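Local coordinates for Cgl0159-like domain-containing protein (Corynebacterium glutamicum, PDB 3FOK) that is of unknown function but belongs to a TIM-barrel family and folds as a closed barrel of parallel strands surrounded by helices, at residues P4-R15 / Y70-S81; K43-A53 / G84-P92. All coordinates share one frame; numbering follows the deposited sequence.

Contact 1: residues P4-R15 / Y70-S81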
loop_
_atom_site.group_PDB
_atom_site.type_symbol
_atom_site.label_atom_id
_atom_site.label_comp_id
_atom_site.label_asym_id
_atom_site.label_seq_id
_atom_site.Cartn_x
_atom_site.Cartn_y
_atom_site.Cartn_z
ATOM N N PRO A 4 13.125 48.022 -6.540
ATOM C CA PRO A 4 12.912 46.574 -6.453
ATOM C C PRO A 4 14.204 45.768 -6.397
ATOM O O PRO A 4 15.203 46.134 -7.017
ATOM C CB PRO A 4 12.107 46.277 -7.712
ATOM C CG PRO A 4 12.674 47.261 -8.687
ATOM C CD PRO A 4 12.718 48.529 -7.862
ATOM N N ILE A 5 14.180 44.671 -5.648
ATOM C CA ILE A 5 15.349 43.813 -5.533
ATOM C C ILE A 5 15.484 42.971 -6.800
ATOM O O ILE A 5 16.593 42.626 -7.208
ATOM C CB ILE A 5 15.239 42.874 -4.314
ATOM C CG1 ILE A 5 15.135 43.695 -3.025
ATOM C CG2 ILE A 5 16.455 41.955 -4.252
ATOM C CD1 ILE A 5 16.421 44.399 -2.618
ATOM N N ILE A 6 14.358 42.648 -7.430
ATOM C CA ILE A 6 14.385 41.849 -8.653
ATOM C C ILE A 6 13.913 42.650 -9.859
ATOM O O ILE A 6 12.732 42.967 -9.987
ATOM C CB ILE A 6 13.501 40.594 -8.536
ATOM C CG1 ILE A 6 13.870 39.808 -7.278
ATOM C CG2 ILE A 6 13.692 39.716 -9.767
ATOM C CD1 ILE A 6 13.038 38.558 -7.063
ATOM N N SER A 7 14.846 42.973 -10.746
ATOM C CA SER A 7 14.530 43.736 -11.948
ATOM C C SER A 7 13.770 42.874 -12.940
ATOM O O SER A 7 13.967 41.660 -13.000
ATOM C CB SER A 7 15.812 44.229 -12.616
ATOM O OG SER A 7 16.548 43.144 -13.160
ATOM N N PRO A 8 12.882 43.489 -13.734
ATOM C CA PRO A 8 12.127 42.711 -14.716
ATOM C C PRO A 8 13.065 41.943 -15.648
ATOM O O PRO A 8 12.654 40.986 -16.309
ATOM C CB PRO A 8 11.288 43.774 -15.436
ATOM C CG PRO A 8 12.025 45.066 -15.173
ATOM C CD PRO A 8 12.477 44.903 -13.753
ATOM N N GLU A 9 14.329 42.359 -15.686
ATOM C CA GLU A 9 15.322 41.692 -16.518
ATOM C C GLU A 9 15.737 40.369 -15.884
ATOM O O GLU A 9 16.012 39.395 -16.586
ATOM C CB GLU A 9 16.547 42.588 -16.721
ATOM C CG GLU A 9 16.315 43.703 -17.728
ATOM C CD GLU A 9 16.318 45.082 -17.102
ATOM O OE1 GLU A 9 15.644 45.271 -16.068
ATOM O OE2 GLU A 9 16.990 45.980 -17.653
ATOM N N SER A 10 15.776 40.333 -14.557
ATOM C CA SER A 10 16.138 39.109 -13.857
ATOM C C SER A 10 15.011 38.090 -13.978
ATOM O O SER A 10 15.262 36.888 -14.058
ATOM C CB SER A 10 16.439 39.399 -12.390
ATOM O OG SER A 10 17.717 39.989 -12.257
ATOM N N PHE A 11 13.769 38.572 -14.004
ATOM C CA PHE A 11 12.627 37.682 -14.148
ATOM C C PHE A 11 12.593 37.083 -15.544
ATOM O O PHE A 11 12.190 35.934 -15.724
ATOM C CB PHE A 11 11.317 38.415 -13.860
ATOM C CG PHE A 11 10.983 38.492 -12.398
ATOM C CD1 PHE A 11 11.150 37.380 -11.582
ATOM C CD2 PHE A 11 10.489 39.664 -11.838
ATOM C CE1 PHE A 11 10.832 37.429 -10.230
ATOM C CE2 PHE A 11 10.165 39.726 -10.480
ATOM C CZ PHE A 11 10.338 38.601 -9.675
ATOM N N GLU A 12 13.012 37.858 -16.536
ATOM C CA GLU A 12 13.029 37.348 -17.897
ATOM C C GLU A 12 14.042 36.210 -17.957
ATOM O O GLU A 12 13.817 35.201 -18.618
ATOM C CB GLU A 12 13.419 38.443 -18.896
ATOM C CG GLU A 12 13.408 37.958 -20.332
ATOM C CD GLU A 12 12.037 37.456 -20.756
ATOM O OE1 GLU A 12 11.959 36.645 -21.706
ATOM O OE2 GLU A 12 11.031 37.884 -20.146
ATOM N N ALA A 13 15.156 36.378 -17.253
ATOM C CA ALA A 13 16.204 35.368 -17.216
ATOM C C ALA A 13 15.727 34.114 -16.481
ATOM O O ALA A 13 16.016 32.997 -16.910
ATOM C CB ALA A 13 17.448 35.933 -16.540
ATOM N N LEU A 14 15.005 34.303 -15.376
ATOM C CA LEU A 14 14.479 33.185 -14.587
ATOM C C LEU A 14 13.516 32.351 -15.418
ATOM O O LEU A 14 13.682 31.142 -15.539
ATOM C CB LEU A 14 13.763 33.706 -13.333
ATOM C CG LEU A 14 12.867 32.767 -12.507
ATOM C CD1 LEU A 14 13.652 31.576 -11.978
ATOM C CD2 LEU A 14 12.268 33.550 -11.348
ATOM N N ARG A 15 12.503 33.001 -15.982
ATOM C CA ARG A 15 11.529 32.306 -16.819
ATOM C C ARG A 15 12.267 31.632 -17.957
ATOM O O ARG A 15 12.064 30.454 -18.251
ATOM C CB ARG A 15 10.522 33.284 -17.432
ATOM C CG ARG A 15 9.452 33.814 -16.505
ATOM C CD ARG A 15 8.360 34.490 -17.329
ATOM N NE ARG A 15 8.848 35.661 -18.051
ATOM C CZ ARG A 15 8.814 36.900 -17.573
ATOM N NH1 ARG A 15 8.312 37.135 -16.370
ATOM N NH2 ARG A 15 9.281 37.906 -18.299
ATOM N N TYR A 70 5.078 36.714 -8.797
ATOM C CA TYR A 70 6.151 37.679 -9.009
ATOM C C TYR A 70 6.272 38.637 -7.830
ATOM O O TYR A 70 7.377 38.983 -7.417
ATOM C CB TYR A 70 5.920 38.447 -10.305
ATOM C CG TYR A 70 6.147 37.594 -11.532
ATOM C CD1 TYR A 70 7.432 37.389 -12.034
ATOM C CD2 TYR A 70 5.081 36.951 -12.163
ATOM C CE1 TYR A 70 7.647 36.561 -13.137
ATOM C CE2 TYR A 70 5.287 36.125 -13.257
ATOM C CZ TYR A 70 6.567 35.932 -13.739
ATOM O OH TYR A 70 6.768 35.106 -14.819
ATOM N N GLU A 71 5.138 39.059 -7.277
ATOM C CA GLU A 71 5.170 39.960 -6.131
ATOM C C GLU A 71 5.608 39.183 -4.899
ATOM O O GLU A 71 6.294 39.717 -4.035
ATOM C CB GLU A 71 3.796 40.575 -5.864
ATOM C CG GLU A 71 3.184 41.307 -7.035
ATOM C CD GLU A 71 2.009 42.173 -6.619
ATOM O OE1 GLU A 71 1.327 41.817 -5.631
ATOM O OE2 GLU A 71 1.759 43.200 -7.288
ATOM N N LEU A 72 5.205 37.919 -4.822
ATOM C CA LEU A 72 5.574 37.081 -3.691
ATOM C C LEU A 72 7.094 37.008 -3.647
ATOM O O LEU A 72 7.703 37.183 -2.595
ATOM C CB LEU A 72 4.999 35.671 -3.850
ATOM C CG LEU A 72 4.787 34.828 -2.584
ATOM C CD1 LEU A 72 4.632 33.369 -2.983
ATOM C CD2 LEU A 72 5.959 34.978 -1.626
ATOM N N LEU A 73 7.703 36.759 -4.804
ATOM C CA LEU A 73 9.153 36.670 -4.894
ATOM C C LEU A 73 9.821 37.995 -4.534
ATOM O O LEU A 73 10.852 38.007 -3.862
ATOM C CB LEU A 73 9.569 36.221 -6.301
ATOM C CG LEU A 73 9.226 34.767 -6.665
ATOM C CD1 LEU A 73 9.564 34.495 -8.125
ATOM C CD2 LEU A 73 9.991 33.822 -5.756
ATOM N N GLU A 74 9.235 39.108 -4.971
ATOM C CA GLU A 74 9.792 40.424 -4.666
ATOM C C GLU A 74 9.769 40.651 -3.160
ATOM O O GLU A 74 10.773 41.030 -2.556
ATOM C CB GLU A 74 8.981 41.531 -5.348
ATOM C CG GLU A 74 9.769 42.387 -6.338
ATOM C CD GLU A 74 11.007 43.026 -5.729
ATOM O OE1 GLU A 74 10.877 43.811 -4.763
ATOM O OE2 GLU A 74 12.117 42.743 -6.223
ATOM N N ARG A 75 8.610 40.420 -2.555
ATOM C CA ARG A 75 8.452 40.602 -1.121
ATOM C C ARG A 75 9.439 39.707 -0.374
ATOM O O ARG A 75 9.945 40.073 0.681
ATOM C CB ARG A 75 7.009 40.288 -0.721
ATOM C CG ARG A 75 5.989 41.036 -1.575
ATOM C CD ARG A 75 4.561 40.636 -1.258
ATOM N NE ARG A 75 3.998 41.428 -0.173
ATOM C CZ ARG A 75 3.320 42.559 -0.342
ATOM N NH1 ARG A 75 3.109 43.037 -1.559
ATOM N NH2 ARG A 75 2.859 43.217 0.713
HETATM N N MSE A 76 9.717 38.537 -0.942
HETATM C CA MSE A 76 10.659 37.597 -0.344
HETATM C C MSE A 76 12.076 38.146 -0.475
HETATM O O MSE A 76 12.852 38.129 0.481
HETATM C CB MSE A 76 10.570 36.230 -1.036
HETATM C CG MSE A 76 10.048 35.103 -0.151
HETATM SE SE MSE A 76 11.137 34.795 1.417
HETATM C CE MSE A 76 10.413 36.183 2.529
ATOM N N ALA A 77 12.405 38.630 -1.671
ATOM C CA ALA A 77 13.724 39.188 -1.941
ATOM C C ALA A 77 14.023 40.322 -0.969
ATOM O O ALA A 77 15.143 40.444 -0.468
ATOM C CB ALA A 77 13.791 39.694 -3.370
ATOM N N ILE A 78 13.016 41.150 -0.704
ATOM C CA ILE A 78 13.175 42.268 0.216
ATOM C C ILE A 78 13.506 41.740 1.607
ATOM O O ILE A 78 14.482 42.164 2.227
ATOM C CB ILE A 78 11.886 43.116 0.291
ATOM C CG1 ILE A 78 11.661 43.832 -1.043
ATOM C CG2 ILE A 78 11.984 44.121 1.432
ATOM C CD1 ILE A 78 10.376 44.632 -1.102
ATOM N N ALA A 79 12.685 40.813 2.090
ATOM C CA ALA A 79 12.892 40.225 3.406
ATOM C C ALA A 79 14.301 39.646 3.531
ATOM O O ALA A 79 14.996 39.898 4.512
ATOM C CB ALA A 79 11.857 39.140 3.658
ATOM N N LEU A 80 14.725 38.881 2.528
ATOM C CA LEU A 80 16.048 38.263 2.536
ATOM C C LEU A 80 17.197 39.261 2.474
ATOM O O LEU A 80 18.319 38.939 2.861
ATOM C CB LEU A 80 16.189 37.277 1.372
ATOM C CG LEU A 80 15.374 35.983 1.413
ATOM C CD1 LEU A 80 15.687 35.152 0.175
ATOM C CD2 LEU A 80 15.704 35.199 2.680
ATOM N N SER A 81 16.926 40.465 1.982
ATOM C CA SER A 81 17.971 41.477 1.872
ATOM C C SER A 81 18.193 42.219 3.185
ATOM O O SER A 81 19.249 42.810 3.401
ATOM C CB SER A 81 17.622 42.485 0.777
ATOM O OG SER A 81 16.510 43.273 1.153
#
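Tyr70 turns the edge of its ring into the face of Phe11 in a T-shaped stack. The ring centroids are 4.9 Å apart and the planes stand at 90°. Tyr70 CD1 sits over the centre of the Phe11 ring, and Ile6 CG2 covers the opposite face. The phenyl group is thus held between a residue of its own segment and one of the helix 70-81. Leu73 adds an oblique contact, with its CD1 3.8 Å from Phe11 CE1. The far end of Tyr70 is polar. Arg15 NH1 donates to Tyr70 OH at 3.0 Å in a nearly straight bond (164°), and the hydroxyl lies close to the guanidinium plane. Arg15 NH2 also forms a salt bridge with Glu12 OE2, modelled rather short, so the guanidinium is probably steadied from two sides.

Glu74 serves the chain just ahead of helix 8-15. Its side chain bends at chi2 (-55°), and this bend brings the carboxylate round to the backbone of Ile5 and Ile6. Ile6 N donates to Glu74 OE2, but the modelled 2.5 Å is too short to be taken at face value. Ile5 N lies 2.9 Å from the same oxygen.

Ile5 uses each of its branches. CG2 meets Ala77 CB at 3.6 Å, CG1 meets Ile78 CG1 at 4.0 Å, and CD1 reaches Ser81 OG at 3.9 Å. Ile6 CG1 also packs on Ala77 CB, so the small alanine receives both isoleucines.

Thr236 and Thr237 of a second subunit pack on Tyr70 and Leu73. The contact therefore lies partly at a subunit boundary. Its chemistry implies attachment by mixed means: apolar and aromatic packing supplies most of the area, while the carboxylate near the loop backbone and the arginine-tyrosine bond would add direction to the attachment.

Contact 2: residues K43-A53 / G84-P92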
loop_
_atom_site.group_PDB
_atom_site.type_symbol
_atom_site.label_atom_id
_atom_site.label_comp_id
_atom_site.label_asym_id
_atom_site.label_seq_id
_atom_site.Cartn_x
_atom_site.Cartn_y
_atom_site.Cartn_z
ATOM N N LYS A 43 20.543 32.178 17.631
ATOM C CA LYS A 43 19.153 32.418 17.258
ATOM C C LYS A 43 18.934 32.247 15.761
ATOM O O LYS A 43 19.879 32.320 14.969
ATOM C CB LYS A 43 18.714 33.819 17.686
ATOM C CG LYS A 43 18.114 33.892 19.087
ATOM C CD LYS A 43 19.110 33.497 20.159
ATOM C CE LYS A 43 18.535 33.719 21.551
ATOM N NZ LYS A 43 17.312 32.900 21.796
ATOM N N LEU A 44 17.678 32.034 15.377
ATOM C CA LEU A 44 17.335 31.826 13.977
ATOM C C LEU A 44 16.064 32.586 13.603
ATOM O O LEU A 44 15.088 32.587 14.351
ATOM C CB LEU A 44 17.148 30.324 13.736
ATOM C CG LEU A 44 17.338 29.710 12.350
ATOM C CD1 LEU A 44 18.765 29.939 11.869
ATOM C CD2 LEU A 44 17.044 28.218 12.429
ATOM N N PHE A 45 16.090 33.243 12.447
ATOM C CA PHE A 45 14.936 33.993 11.949
ATOM C C PHE A 45 14.705 33.594 10.500
ATOM O O PHE A 45 15.527 33.877 9.626
ATOM C CB PHE A 45 15.180 35.502 12.065
ATOM C CG PHE A 45 14.124 36.354 11.403
ATOM C CD1 PHE A 45 12.792 35.947 11.365
ATOM C CD2 PHE A 45 14.461 37.580 10.840
ATOM C CE1 PHE A 45 11.813 36.752 10.775
ATOM C CE2 PHE A 45 13.497 38.388 10.252
ATOM C CZ PHE A 45 12.168 37.973 10.219
ATOM N N ILE A 46 13.578 32.933 10.255
ATOM C CA ILE A 46 13.241 32.449 8.926
ATOM C C ILE A 46 11.891 32.954 8.426
ATOM O O ILE A 46 10.905 32.954 9.167
ATOM C CB ILE A 46 13.254 30.907 8.928
ATOM C CG1 ILE A 46 14.694 30.423 9.110
ATOM C CG2 ILE A 46 12.638 30.360 7.644
ATOM C CD1 ILE A 46 14.826 28.939 9.318
ATOM N N VAL A 47 11.853 33.387 7.168
ATOM C CA VAL A 47 10.617 33.881 6.581
ATOM C C VAL A 47 9.956 32.752 5.789
ATOM O O VAL A 47 10.588 32.119 4.945
ATOM C CB VAL A 47 10.875 35.082 5.653
ATOM C CG1 VAL A 47 9.570 35.808 5.393
ATOM C CG2 VAL A 47 11.893 36.023 6.284
ATOM N N ALA A 48 8.679 32.513 6.067
ATOM C CA ALA A 48 7.927 31.438 5.428
ATOM C C ALA A 48 7.024 31.847 4.269
ATOM O O ALA A 48 6.363 32.888 4.310
ATOM C CB ALA A 48 7.100 30.716 6.481
ATOM N N ALA A 49 6.981 30.998 3.246
ATOM C CA ALA A 49 6.158 31.245 2.069
ATOM C C ALA A 49 5.737 29.944 1.390
ATOM O O ALA A 49 5.745 29.845 0.166
ATOM C CB ALA A 49 6.912 32.131 1.081
ATOM N N ASP A 50 5.356 28.947 2.179
ATOM C CA ASP A 50 4.935 27.667 1.613
ATOM C C ASP A 50 3.414 27.507 1.605
ATOM O O ASP A 50 2.901 26.408 1.372
ATOM C CB ASP A 50 5.568 26.491 2.379
ATOM C CG ASP A 50 5.132 26.430 3.829
ATOM O OD1 ASP A 50 5.206 25.335 4.421
ATOM O OD2 ASP A 50 4.729 27.472 4.384
ATOM N N HIS A 51 2.700 28.604 1.841
ATOM C CA HIS A 51 1.240 28.576 1.883
ATOM C C HIS A 51 0.536 28.329 0.542
ATOM O O HIS A 51 -0.406 27.538 0.468
ATOM C CB HIS A 51 0.704 29.882 2.475
ATOM C CG HIS A 51 1.469 30.370 3.661
ATOM N ND1 HIS A 51 2.755 30.857 3.568
ATOM C CD2 HIS A 51 1.126 30.461 4.971
ATOM C CE1 HIS A 51 3.171 31.229 4.766
ATOM N NE2 HIS A 51 2.201 30.999 5.633
ATOM N N PRO A 52 0.971 29.012 -0.531
ATOM C CA PRO A 52 0.333 28.827 -1.839
ATOM C C PRO A 52 0.136 27.368 -2.244
ATOM O O PRO A 52 -0.962 26.967 -2.637
ATOM C CB PRO A 52 1.276 29.563 -2.785
ATOM C CG PRO A 52 1.802 30.668 -1.931
ATOM C CD PRO A 52 2.102 29.952 -0.632
ATOM N N ALA A 53 1.205 26.585 -2.145
ATOM C CA ALA A 53 1.180 25.172 -2.508
ATOM C C ALA A 53 0.103 24.379 -1.773
ATOM O O ALA A 53 -0.274 23.291 -2.197
ATOM C CB ALA A 53 2.546 24.553 -2.248
ATOM N N GLY A 84 19.662 40.332 9.431
ATOM C CA GLY A 84 18.946 39.627 10.477
ATOM C C GLY A 84 18.154 38.421 10.006
ATOM O O GLY A 84 17.846 37.541 10.809
ATOM N N VAL A 85 17.809 38.368 8.722
ATOM C CA VAL A 85 17.053 37.228 8.205
ATOM C C VAL A 85 18.014 36.111 7.795
ATOM O O VAL A 85 18.763 36.232 6.825
ATOM C CB VAL A 85 16.151 37.625 7.001
ATOM C CG1 VAL A 85 15.238 38.767 7.398
ATOM C CG2 VAL A 85 16.998 38.011 5.803
ATOM N N ASP A 86 17.982 35.022 8.550
ATOM C CA ASP A 86 18.860 33.890 8.304
ATOM C C ASP A 86 18.446 32.983 7.159
ATOM O O ASP A 86 19.288 32.306 6.572
ATOM C CB ASP A 86 18.989 33.067 9.585
ATOM C CG ASP A 86 19.518 33.885 10.741
ATOM O OD1 ASP A 86 20.715 34.246 10.715
ATOM O OD2 ASP A 86 18.732 34.175 11.665
ATOM N N GLY A 87 17.159 32.954 6.837
ATOM C CA GLY A 87 16.734 32.087 5.759
ATOM C C GLY A 87 15.268 32.130 5.383
ATOM O O GLY A 87 14.500 32.979 5.844
ATOM N N VAL A 88 14.881 31.177 4.545
ATOM C CA VAL A 88 13.517 31.091 4.056
ATOM C C VAL A 88 12.980 29.662 4.053
ATOM O O VAL A 88 13.733 28.701 3.901
ATOM C CB VAL A 88 13.436 31.669 2.620
ATOM C CG1 VAL A 88 14.506 31.027 1.746
ATOM C CG2 VAL A 88 12.062 31.430 2.028
ATOM N N LEU A 89 11.670 29.541 4.243
ATOM C CA LEU A 89 10.988 28.253 4.234
ATOM C C LEU A 89 10.047 28.249 3.046
ATOM O O LEU A 89 9.192 29.124 2.924
ATOM C CB LEU A 89 10.171 28.047 5.515
ATOM C CG LEU A 89 8.974 27.091 5.393
ATOM C CD1 LEU A 89 9.430 25.734 4.875
ATOM C CD2 LEU A 89 8.293 26.950 6.743
ATOM N N GLY A 90 10.197 27.268 2.169
ATOM C CA GLY A 90 9.324 27.212 1.019
ATOM C C GLY A 90 9.236 25.852 0.369
ATOM O O GLY A 90 9.977 24.929 0.702
ATOM N N THR A 91 8.296 25.735 -0.557
ATOM C CA THR A 91 8.092 24.508 -1.302
ATOM C C THR A 91 9.153 24.547 -2.408
ATOM O O THR A 91 9.744 25.598 -2.661
ATOM C CB THR A 91 6.655 24.468 -1.874
ATOM O OG1 THR A 91 6.664 23.887 -3.179
ATOM C CG2 THR A 91 6.071 25.866 -1.941
ATOM N N PRO A 92 9.422 23.416 -3.075
ATOM C CA PRO A 92 10.441 23.418 -4.134
ATOM C C PRO A 92 10.331 24.492 -5.225
ATOM O O PRO A 92 11.349 25.009 -5.688
ATOM C CB PRO A 92 10.344 22.007 -4.711
ATOM C CG PRO A 92 9.940 21.194 -3.522
ATOM C CD PRO A 92 8.871 22.062 -2.882
#
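Val47 and Leu89 stand at the middle of the parallel backbone pairing. Val47 N donates to Gly87 O at 3.0 Å, Val47 O accepts from Leu89 N at 2.9 Å, and Ala49 N donates to Leu89 O at 2.9 Å. At the start of the pairing Phe45 O accepts from Asp86 N at 2.9 Å, in the carbonyl plane, and more weakly from Gly87 N. CA-H...O contacts add to these bonds, such as Val88 CA to Val47 O at 3.2 Å.

Polar side chains act at both ends. Asp86 OD2, whose place is less sure, accepts from Phe45 N, while its OD1 makes a salt bridge with Arg35. Beyond the strands, Asp50 OD1 is bonded to Ser112 on the next strand but one.

Apolar packing follows the two faces of the sheet. On one face Ile46 CG2 touches Leu89 CB at 4.0 Å, and Ala48 CB lies as far from Leu89 CD2. Ile46 and Leu89 also meet Val110 of strand 108-112. Val47 and Val88 point to the other face, where Met76 of helix 69-81 covers both. With CG anti to the backbone N (chi1 172°), the Phe45 ring is swung over to residues 84-85, where CE2 comes within 3.4 Å of Val85 CG1 and Gly84 O meets the ring edge. Past the strand ends, Asp50 sets its CB against Gly90 CA.

Strand 44-48, helix 69-81 and strand 87-90 form a right-handed beta-alpha-beta crossover, the repeating unit of a TIM barrel.

Contact 2 is core and contact 1 is peripheral. Residues 43-53 and 84-92 pair near the centre of the chain, whereas the centre of contact 1 lies about 20 Å from the chain centre, with exposed residues taking part. Helix 69-81 connects them: it is the crossover between the two strands of contact 2, and one side of it receives the N-terminal segment in contact 1. Met76 and Ala79 face the strands, while Tyr70, Glu74 and Ala77 face residues 4-15. Regular backbone bonding and buried aliphatic packing dominate contact 2. Contact 1 relies on side chains: isoleucines on Ala77, an aromatic pair, an arginine, and a carboxylate that turns to backbone nitrogens. Both contacts reach the second subunit.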